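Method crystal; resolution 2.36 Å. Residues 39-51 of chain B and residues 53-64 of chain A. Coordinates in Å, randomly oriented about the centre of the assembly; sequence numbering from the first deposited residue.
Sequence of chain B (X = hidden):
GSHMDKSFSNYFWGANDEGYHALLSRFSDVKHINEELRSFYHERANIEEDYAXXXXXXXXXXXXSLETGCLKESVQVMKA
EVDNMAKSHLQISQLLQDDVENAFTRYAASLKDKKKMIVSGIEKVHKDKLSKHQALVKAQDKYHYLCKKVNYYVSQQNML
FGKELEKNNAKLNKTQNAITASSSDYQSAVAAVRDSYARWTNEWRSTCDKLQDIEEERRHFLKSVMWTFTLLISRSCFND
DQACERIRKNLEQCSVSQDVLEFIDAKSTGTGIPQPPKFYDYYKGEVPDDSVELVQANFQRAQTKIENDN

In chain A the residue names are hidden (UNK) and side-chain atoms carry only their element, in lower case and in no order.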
ATOM      1  N   SER B  39     -18.744   1.607   4.831  1.00 23.19           N
ATOM      2  CA  SER B  39     -17.946   0.476   5.285  1.00 29.29           C
ATOM      3  C   SER B  39     -16.815   0.163   4.309  1.00 27.72           C
ATOM      4  O   SER B  39     -15.701  -0.165   4.722  1.00 29.15           O
ATOM      5  CB  SER B  39     -18.834  -0.757   5.476  1.00 28.28           C
ATOM      6  OG  SER B  39     -18.060  -1.906   5.770  1.00 26.00           O
ATOM      7  N   PHE B  40     -17.104   0.267   3.015  1.00 24.48           N
ATOM      8  CA  PHE B  40     -16.098   0.009   1.991  1.00 26.93           C
ATOM      9  C   PHE B  40     -14.912   0.963   2.131  1.00 26.38           C
ATOM     10  O   PHE B  40     -13.759   0.532   2.153  1.00 19.80           O
ATOM     11  CB  PHE B  40     -16.707   0.128   0.590  1.00 26.34           C
ATOM     12  CG  PHE B  40     -15.740  -0.195  -0.523  1.00 21.05           C
ATOM     13  CD1 PHE B  40     -14.961   0.798  -1.098  1.00 18.78           C
ATOM     14  CD2 PHE B  40     -15.613  -1.493  -0.993  1.00 19.08           C
ATOM     15  CE1 PHE B  40     -14.068   0.502  -2.117  1.00 23.61           C
ATOM     16  CE2 PHE B  40     -14.723  -1.796  -2.016  1.00 22.35           C
ATOM     17  CZ  PHE B  40     -13.950  -0.798  -2.576  1.00 17.43           C
ATOM     18  N   TYR B  41     -15.201   2.258   2.228  1.00 24.37           N
ATOM     19  CA  TYR B  41     -14.150   3.267   2.314  1.00 20.45           C
ATOM     20  C   TYR B  41     -13.480   3.294   3.681  1.00 25.90           C
ATOM     21  O   TYR B  41     -12.351   3.770   3.811  1.00 26.35           O
ATOM     22  CB  TYR B  41     -14.705   4.650   1.983  1.00 18.54           C
ATOM     23  CG  TYR B  41     -15.129   4.787   0.545  1.00 33.06           C
ATOM     24  CD1 TYR B  41     -14.196   4.717  -0.480  1.00 24.97           C
ATOM     25  CD2 TYR B  41     -16.459   4.993   0.210  1.00 31.78           C
ATOM     26  CE1 TYR B  41     -14.577   4.839  -1.800  1.00 25.71           C
ATOM     27  CE2 TYR B  41     -16.851   5.120  -1.104  1.00 30.03           C
ATOM     28  CZ  TYR B  41     -15.906   5.042  -2.105  1.00 32.72           C
ATOM     29  OH  TYR B  41     -16.291   5.168  -3.417  1.00 43.43           O
ATOM     30  N   HIS B  42     -14.177   2.797   4.698  1.00 21.36           N
ATOM     31  CA  HIS B  42     -13.586   2.666   6.023  1.00 22.70           C
ATOM     32  C   HIS B  42     -12.452   1.651   5.987  1.00 30.93           C
ATOM     33  O   HIS B  42     -11.369   1.893   6.520  1.00 24.38           O
ATOM     34  CB  HIS B  42     -14.634   2.248   7.058  1.00 26.97           C
ATOM     35  CG  HIS B  42     -14.055   1.891   8.389  1.00 30.42           C
ATOM     36  ND1 HIS B  42     -13.740   2.836   9.344  1.00 34.50           N
ATOM     37  CD2 HIS B  42     -13.724   0.693   8.927  1.00 33.99           C
ATOM     38  CE1 HIS B  42     -13.244   2.235  10.410  1.00 35.73           C
ATOM     39  NE2 HIS B  42     -13.223   0.933  10.184  1.00 36.64           N
ATOM     40  N   GLU B  43     -12.709   0.513   5.350  1.00 29.46           N
ATOM     41  CA  GLU B  43     -11.693  -0.518   5.201  1.00 23.13           C
ATOM     42  C   GLU B  43     -10.552  -0.006   4.330  1.00 21.45           C
ATOM     43  O   GLU B  43      -9.381  -0.248   4.626  1.00 21.69           O
ATOM     44  CB  GLU B  43     -12.297  -1.794   4.608  1.00 27.25           C
ATOM     45  CG  GLU B  43     -11.285  -2.898   4.309  1.00 33.90           C
ATOM     46  CD  GLU B  43     -10.569  -3.407   5.551  1.00 44.59           C
ATOM     47  OE1 GLU B  43     -11.083  -3.200   6.672  1.00 49.07           O
ATOM     48  OE2 GLU B  43      -9.487  -4.018   5.404  1.00 46.39           O
ATOM     49  N   ARG B  44     -10.899   0.713   3.265  1.00 20.14           N
ATOM     50  CA  ARG B  44      -9.900   1.250   2.347  1.00 23.61           C
ATOM     51  C   ARG B  44      -8.990   2.256   3.045  1.00 24.44           C
ATOM     52  O   ARG B  44      -7.774   2.251   2.844  1.00 27.21           O
ATOM     53  CB  ARG B  44     -10.574   1.901   1.139  1.00 22.10           C
ATOM     54  CG  ARG B  44      -9.599   2.450   0.110  1.00 16.83           C
ATOM     55  CD  ARG B  44      -8.618   1.381  -0.358  1.00 22.79           C
ATOM     56  NE  ARG B  44      -7.653   1.916  -1.316  1.00 21.64           N
ATOM     57  CZ  ARG B  44      -6.506   2.496  -0.976  1.00 26.40           C
ATOM     58  NH1 ARG B  44      -6.170   2.615   0.302  1.00 16.62           N
ATOM     59  NH2 ARG B  44      -5.690   2.957  -1.917  1.00 22.09           N
ATOM     60  N   ALA B  45      -9.583   3.114   3.867  1.00 20.75           N
ATOM     61  CA  ALA B  45      -8.815   4.069   4.658  1.00 24.81           C
ATOM     62  C   ALA B  45      -7.941   3.335   5.668  1.00 24.29           C
ATOM     63  O   ALA B  45      -6.802   3.728   5.921  1.00 25.75           O
ATOM     64  CB  ALA B  45      -9.744   5.048   5.371  1.00 23.42           C
ATOM     65  N   ASN B  46      -8.486   2.260   6.230  1.00 25.47           N
ATOM     66  CA  ASN B  46      -7.794   1.463   7.235  1.00 23.59           C
ATOM     67  C   ASN B  46      -6.560   0.772   6.662  1.00 30.90           C
ATOM     68  O   ASN B  46      -5.494   0.766   7.279  1.00 28.21           O
ATOM     69  CB  ASN B  46      -8.751   0.427   7.824  1.00 28.59           C
ATOM     70  CG  ASN B  46      -8.395   0.046   9.238  1.00 44.53           C
ATOM     71  OD1 ASN B  46      -7.641  -0.900   9.470  1.00 51.18           O
ATOM     72  ND2 ASN B  46      -8.937   0.785  10.201  1.00 47.79           N
ATOM     73  N   ILE B  47      -6.722   0.187   5.478  1.00 22.05           N
ATOM     74  CA  ILE B  47      -5.617  -0.410   4.738  1.00 26.41           C
ATOM     75  C   ILE B  47      -4.511   0.612   4.503  1.00 20.70           C
ATOM     76  O   ILE B  47      -3.327   0.311   4.656  1.00 21.01           O
ATOM     77  CB  ILE B  47      -6.092  -0.971   3.377  1.00 26.08           C
ATOM     78  CG1 ILE B  47      -7.049  -2.145   3.584  1.00 24.52           C
ATOM     79  CG2 ILE B  47      -4.911  -1.406   2.528  1.00 25.90           C
ATOM     80  CD1 ILE B  47      -7.706  -2.611   2.307  1.00 28.34           C
ATOM     81  N   GLU B  48      -4.908   1.828   4.141  1.00 19.89           N
ATOM     82  CA  GLU B  48      -3.951   2.892   3.874  1.00 22.44           C
ATOM     83  C   GLU B  48      -3.186   3.283   5.141  1.00 24.38           C
ATOM     84  O   GLU B  48      -1.977   3.507   5.097  1.00 23.76           O
ATOM     85  CB  GLU B  48      -4.662   4.111   3.285  1.00 18.52           C
ATOM     86  CG  GLU B  48      -3.733   5.136   2.646  1.00 17.84           C
ATOM     87  CD  GLU B  48      -3.200   4.692   1.297  1.00 32.70           C
ATOM     88  OE1 GLU B  48      -3.540   3.572   0.851  1.00 32.62           O
ATOM     89  OE2 GLU B  48      -2.444   5.467   0.674  1.00 26.84           O
ATOM     90  N   GLU B  49      -3.891   3.350   6.266  1.00 25.31           N
ATOM     91  CA  GLU B  49      -3.281   3.748   7.534  1.00 29.69           C
ATOM     92  C   GLU B  49      -2.280   2.709   8.030  1.00 23.82           C
ATOM     93  O   GLU B  49      -1.180   3.052   8.462  1.00 24.28           O
ATOM     94  CB  GLU B  49      -4.358   3.983   8.594  1.00 32.33           C
ATOM     95  CG  GLU B  49      -3.819   4.430   9.940  1.00 37.73           C
ATOM     96  CD  GLU B  49      -4.919   4.635  10.963  1.00 46.20           C
ATOM     97  OE1 GLU B  49      -6.099   4.409  10.623  1.00 53.40           O
ATOM     98  OE2 GLU B  49      -4.604   5.024  12.106  1.00 47.73           O
ATOM     99  N   ASP B  50      -2.675   1.443   7.973  1.00 24.17           N
ATOM    100  CA  ASP B  50      -1.799   0.332   8.334  1.00 25.08           C
ATOM    101  C   ASP B  50      -0.552   0.326   7.446  1.00 34.14           C
ATOM    102  O   ASP B  50       0.565   0.088   7.912  1.00 24.71           O
ATOM    103  CB  ASP B  50      -2.554  -0.995   8.215  1.00 43.25           C
ATOM    104  CG  ASP B  50      -1.698  -2.197   8.579  1.00 48.61           C
ATOM    105  OD1 ASP B  50      -0.891  -2.089   9.527  1.00 53.45           O
ATOM    106  OD2 ASP B  50      -1.834  -3.252   7.919  1.00 46.19           O
ATOM    107  N   TYR B  51      -0.765   0.595   6.163  1.00 28.48           N
ATOM    108  CA  TYR B  51       0.306   0.712   5.182  1.00 25.15           C
ATOM    109  C   TYR B  51       1.306   1.779   5.609  1.00 27.21           C
ATOM    110  O   TYR B  51       2.513   1.534   5.658  1.00 25.83           O
ATOM    111  CB  TYR B  51      -0.292   1.047   3.816  1.00 19.96           C
ATOM    112  CG  TYR B  51       0.653   1.035   2.635  1.00 20.99           C
ATOM    113  CD1 TYR B  51       1.444  -0.070   2.354  1.00 20.04           C
ATOM    114  CD2 TYR B  51       0.706   2.114   1.761  1.00 23.27           C
ATOM    115  CE1 TYR B  51       2.289  -0.085   1.249  1.00 18.97           C
ATOM    116  CE2 TYR B  51       1.542   2.108   0.657  1.00 24.97           C
ATOM    117  CZ  TYR B  51       2.330   1.007   0.404  1.00 24.76           C
ATOM    118  OH  TYR B  51       3.163   1.009  -0.694  1.00 24.99           O
TER
ATOM    119  N   UNK A  53      -2.691  -7.713  -0.670  1.00 19.65           N
ATOM    120  CA  UNK A  53      -3.620  -8.760  -0.247  1.00 20.62           C
ATOM    121  C   UNK A  53      -4.890  -8.176   0.363  1.00 36.63           C
ATOM    122  O   UNK A  53      -5.998  -8.603   0.034  1.00 32.72           O
ATOM    123  c   UNK A  53      -1.238 -11.433   1.280  1.00 44.17           C
ATOM    124  n   UNK A  53       0.401 -13.225   1.803  1.00 52.56           N
ATOM    125  c   UNK A  53      -1.883 -10.603   0.181  1.00 39.68           C
ATOM    126  c   UNK A  53      -0.223 -12.413   0.722  1.00 50.81           C
ATOM    127  c   UNK A  53      -2.956  -9.698   0.761  1.00 34.50           C
ATOM    128  N   UNK A  54      -4.726  -7.203   1.251  1.00 20.37           N
ATOM    129  CA  UNK A  54      -5.868  -6.571   1.900  1.00 20.47           C
ATOM    130  C   UNK A  54      -6.736  -5.826   0.886  1.00 22.86           C
ATOM    131  O   UNK A  54      -7.963  -5.844   0.979  1.00 25.72           O
ATOM    132  n   UNK A  54      -4.973  -3.484   7.435  1.00 38.59           N
ATOM    133  c   UNK A  54      -5.402  -5.618   3.003  1.00 20.56           C
ATOM    134  n   UNK A  54      -5.873  -4.882   5.841  1.00 36.15           N
ATOM    135  c   UNK A  54      -4.578  -5.364   5.365  1.00 22.08           C
ATOM    136  c   UNK A  54      -4.727  -6.308   4.183  1.00 21.67           C
ATOM    137  n   UNK A  54      -7.251  -3.617   7.185  1.00 41.93           N
ATOM    138  c   UNK A  54      -6.032  -3.995   6.820  1.00 40.54           C
ATOM    139  N   UNK A  55      -6.096  -5.182  -0.086  1.00 18.77           N
ATOM    140  CA  UNK A  55      -6.826  -4.430  -1.098  1.00 18.12           C
ATOM    141  C   UNK A  55      -7.640  -5.366  -1.990  1.00 32.48           C
ATOM    142  O   UNK A  55      -8.749  -5.026  -2.411  1.00 18.25           O
ATOM    143  c   UNK A  55      -5.868  -3.590  -1.941  1.00 20.25           C
ATOM    144  s   UNK A  55      -5.398  -1.473  -3.644  1.00 34.73           S
ATOM    145  c   UNK A  55      -6.565  -2.548  -2.797  1.00 26.38           C
ATOM    146  c   UNK A  55      -4.491  -0.804  -2.254  1.00 45.41           C
ATOM    147  N   UNK A  56      -7.087  -6.545  -2.266  1.00 22.25           N
ATOM    148  CA  UNK A  56      -7.795  -7.561  -3.038  1.00 27.34           C
ATOM    149  C   UNK A  56      -9.014  -8.061  -2.273  1.00 29.00           C
ATOM    150  O   UNK A  56     -10.102  -8.179  -2.837  1.00 29.56           O
ATOM    151  c   UNK A  56      -6.868  -8.722  -3.378  1.00 20.09           C
ATOM    152  N   UNK A  57      -8.823  -8.354  -0.990  1.00 20.78           N
ATOM    153  CA  UNK A  57      -9.915  -8.806  -0.133  1.00 33.22           C
ATOM    154  C   UNK A  57     -11.050  -7.787  -0.118  1.00 33.18           C
ATOM    155  O   UNK A  57     -12.228  -8.144  -0.160  1.00 29.75           O
ATOM    156  c   UNK A  57     -11.006 -10.273   4.602  1.00 53.09           C
ATOM    157  c   UNK A  57      -9.413  -9.055   1.290  1.00 30.49           C
ATOM    158  c   UNK A  57     -10.473  -9.609   2.230  1.00 39.73           C
ATOM    159  c   UNK A  57      -9.925  -9.795   3.639  1.00 45.27           C
ATOM    160  n   UNK A  57     -11.458 -11.660   4.298  1.00 57.28           N
ATOM    161  N   UNK A  58     -10.679  -6.512  -0.072  1.00 28.84           N
ATOM    162  CA  UNK A  58     -11.647  -5.424  -0.079  1.00 27.11           C
ATOM    163  C   UNK A  58     -12.441  -5.394  -1.380  1.00 33.76           C
ATOM    164  O   UNK A  58     -13.626  -5.064  -1.387  1.00 33.58           O
ATOM    165  c   UNK A  58     -11.785  -2.821  -0.024  1.00 28.87           C
ATOM    166  c   UNK A  58     -10.938  -4.085   0.136  1.00 25.32           C
ATOM    167  c   UNK A  58     -12.921  -2.798   0.986  1.00 25.14           C
ATOM    168  c   UNK A  58     -10.920  -1.577   0.103  1.00 29.30           C
ATOM    169  N   UNK A  59     -11.779  -5.746  -2.477  1.00 34.64           N
ATOM    170  CA  UNK A  59     -12.407  -5.752  -3.794  1.00 31.13           C
ATOM    171  C   UNK A  59     -13.461  -6.845  -3.922  1.00 29.25           C
ATOM    172  O   UNK A  59     -14.338  -6.770  -4.782  1.00 30.23           O
ATOM    173  o   UNK A  59     -10.371  -4.912  -4.796  1.00 43.81           O
ATOM    174  c   UNK A  59     -11.350  -5.928  -4.883  1.00 32.67           C
ATOM    175  N   UNK A  60     -13.367  -7.858  -3.063  1.00 30.92           N
ATOM    176  CA  UNK A  60     -14.307  -8.978  -3.067  1.00 35.31           C
ATOM    177  C   UNK A  60     -15.603  -8.620  -2.369  1.00 39.63           C
ATOM    178  O   UNK A  60     -16.500  -9.454  -2.245  1.00 49.63           O
ATOM    179  c   UNK A  60     -12.682 -11.156  -4.454  1.00 42.23           C
ATOM    180  c   UNK A  60     -12.428 -10.692  -3.034  1.00 42.84           C
ATOM    181  c   UNK A  60     -11.240 -10.052  -6.116  1.00 46.62           C
ATOM    182  n   UNK A  60     -11.468 -11.035  -5.252  1.00 47.24           N
ATOM    183  c   UNK A  60     -13.696 -10.203  -2.386  1.00 38.44           C
ATOM    184  n   UNK A  60     -12.157  -9.113  -6.312  1.00 35.39           N
ATOM    185  n   UNK A  60     -10.101 -10.015  -6.793  1.00 57.41           N
ATOM    186  N   UNK A  61     -15.690  -7.383  -1.893  1.00 36.15           N
ATOM    187  CA  UNK A  61     -16.879  -6.931  -1.191  1.00 37.50           C
ATOM    188  C   UNK A  61     -18.089  -7.031  -2.100  1.00 28.07           C
ATOM    189  O   UNK A  61     -18.061  -6.578  -3.241  1.00 28.42           O
ATOM    190  o   UNK A  61     -15.649  -5.412   0.248  1.00 42.52           O
ATOM    191  c   UNK A  61     -18.011  -5.021  -0.002  1.00 33.87           C
ATOM    192  c   UNK A  61     -16.732  -5.483  -0.687  1.00 38.97           C
ATOM    193  N   UNK A  62     -19.142  -7.655  -1.592  1.00 29.14           N
ATOM    194  CA  UNK A  62     -20.391  -7.749  -2.323  1.00 31.61           C
ATOM    195  C   UNK A  62     -21.341  -6.674  -1.822  1.00 33.84           C
ATOM    196  O   UNK A  62     -21.560  -6.534  -0.619  1.00 30.75           O
ATOM    197  o   UNK A  62     -21.522  -9.298  -0.827  1.00 44.92           O
ATOM    198  c   UNK A  62     -20.034 -10.233  -2.479  1.00 34.21           C
ATOM    199  c   UNK A  62     -21.042  -9.137  -2.168  1.00 36.89           C
ATOM    200  N   UNK A  63     -21.876  -5.895  -2.753  1.00 39.55           N
ATOM    201  CA  UNK A  63     -22.869  -4.883  -2.428  1.00 38.44           C
ATOM    202  C   UNK A  63     -24.268  -5.421  -2.691  1.00 40.37           C
ATOM    203  O   UNK A  63     -24.435  -6.391  -3.430  1.00 41.81           O
ATOM    204  c   UNK A  63     -21.450  -2.807  -2.792  1.00 39.91           C
ATOM    205  c   UNK A  63     -20.183  -3.070  -3.285  1.00 36.80           C
ATOM    206  c   UNK A  63     -19.267  -1.298  -1.966  1.00 38.44           C
ATOM    207  c   UNK A  63     -21.608  -1.775  -1.883  1.00 41.91           C
ATOM    208  c   UNK A  63     -19.096  -2.322  -2.874  1.00 36.47           C
ATOM    209  c   UNK A  63     -20.526  -1.025  -1.469  1.00 43.29           C
ATOM    210  c   UNK A  63     -22.633  -3.612  -3.243  1.00 37.82           C
ATOM    211  N   UNK A  64     -25.272  -4.794  -2.091  1.00 41.23           N
ATOM    212  CA  UNK A  64     -26.653  -5.187  -2.337  1.00 43.22           C
ATOM    213  C   UNK A  64     -27.079  -4.757  -3.739  1.00 43.56           C
ATOM    214  O   UNK A  64     -26.329  -4.077  -4.445  1.00 41.08           O
ATOM    215  c   UNK A  64     -27.589  -4.585  -1.285  1.00 41.78           C
ATOM    216  o   UNK A  64     -27.638  -3.173  -1.391  1.00 43.67           O
TER
HETATM  217  O   HOH W   1      -9.348  -6.028   3.206  1.00 26.32           O

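Position 53 carries four carbons in a row ending in a nitrogen. The chain is unbranched and touches nothing on chain B. It is Lys53(A).

Position 54 has three carbons, a nitrogen, then a carbon bearing two more nitrogens. This planar end lies among Glu43(B), Asn46(B), Ile47(B) and Asp50(B). It is Arg54(A). Arg54(A) NH2 donates to Glu43(B) OE2 at 2.9 Å, and Arg54(A) NH1 donates a weak hydrogen bond to Asp50(B) OD2 at 3.2 Å. Both are salt bridges. Ile47(B) CG1 covers one face of the guanidinium.

Position 55 has two carbons, a sulfur and a last carbon, unbranched. The last carbon lies over one face of the Arg44(B) guanidinium, 4.0 Å from Arg44(B) NH2. Sulfur within the chain makes it Met55(A).

Position 56 has one side-chain carbon, directed away from chain B. It is Ala56(A).

Position 57 again shows four carbons and a terminal nitrogen. Its end leads away from chain B, and it is exposed. It is Lys57(A).

Position 58 has four carbons, forked at the second. They sit among Phe40(B), Glu43(B), Arg44(B) and Ile47(B). The fork one carbon beyond CB gives Leu58(A). Leu58(A) CD1 lies over a face of the Phe40(B) ring, 3.6 Å from Phe40(B) CD2. Leu58(A) CD2 is 3.6 Å from Arg44(B) CB.

Position 59 has one carbon and one oxygen, and points away. It is Ser59(A); Ser59(A) OG bonds back to Met55(A) O at 2.9 Å.

Position 60 has three carbons, a nitrogen, then a carbon bearing two more nitrogens, and its CA-to-CB bond points away from chain B. It is Arg60(A), exposed and touching a crystal neighbour.

Position 61 has a carbon bearing one oxygen and one carbon. The oxygen is 4.1 Å from Phe40(B) CD2. It is Thr61(A). Thr61(A) OG1 donates to Leu58(A) O at 2.6 Å.

Position 62 has the same branched group, out of reach of chain B. It is Thr62(A).

Position 63 has one carbon and a six-carbon ring without oxygen. The ring carbon farthest from the backbone is 3.8 Å from Phe40(B) CD2. It is Phe63(A), and the two ring planes meet at 43°.

Position 64 has one carbon and one oxygen, far from chain B. It is Ser64(A).

The helices run antiparallel, at 178°. Two knobs one turn apart, Arg54(A) and Leu58(A), fill neighbouring holes on chain B. The first is held by charge, the second by apolar packing. A water donates to Arg54(A) O at 2.6 Å and Glu43(B) OE2 at 3.0 Å, joining backbone to carboxylate. Beyond the helix, Phe63(A) extends the apolar patch along Phe40(B).

Chain A 53-64: KRMAKLSRTTFS
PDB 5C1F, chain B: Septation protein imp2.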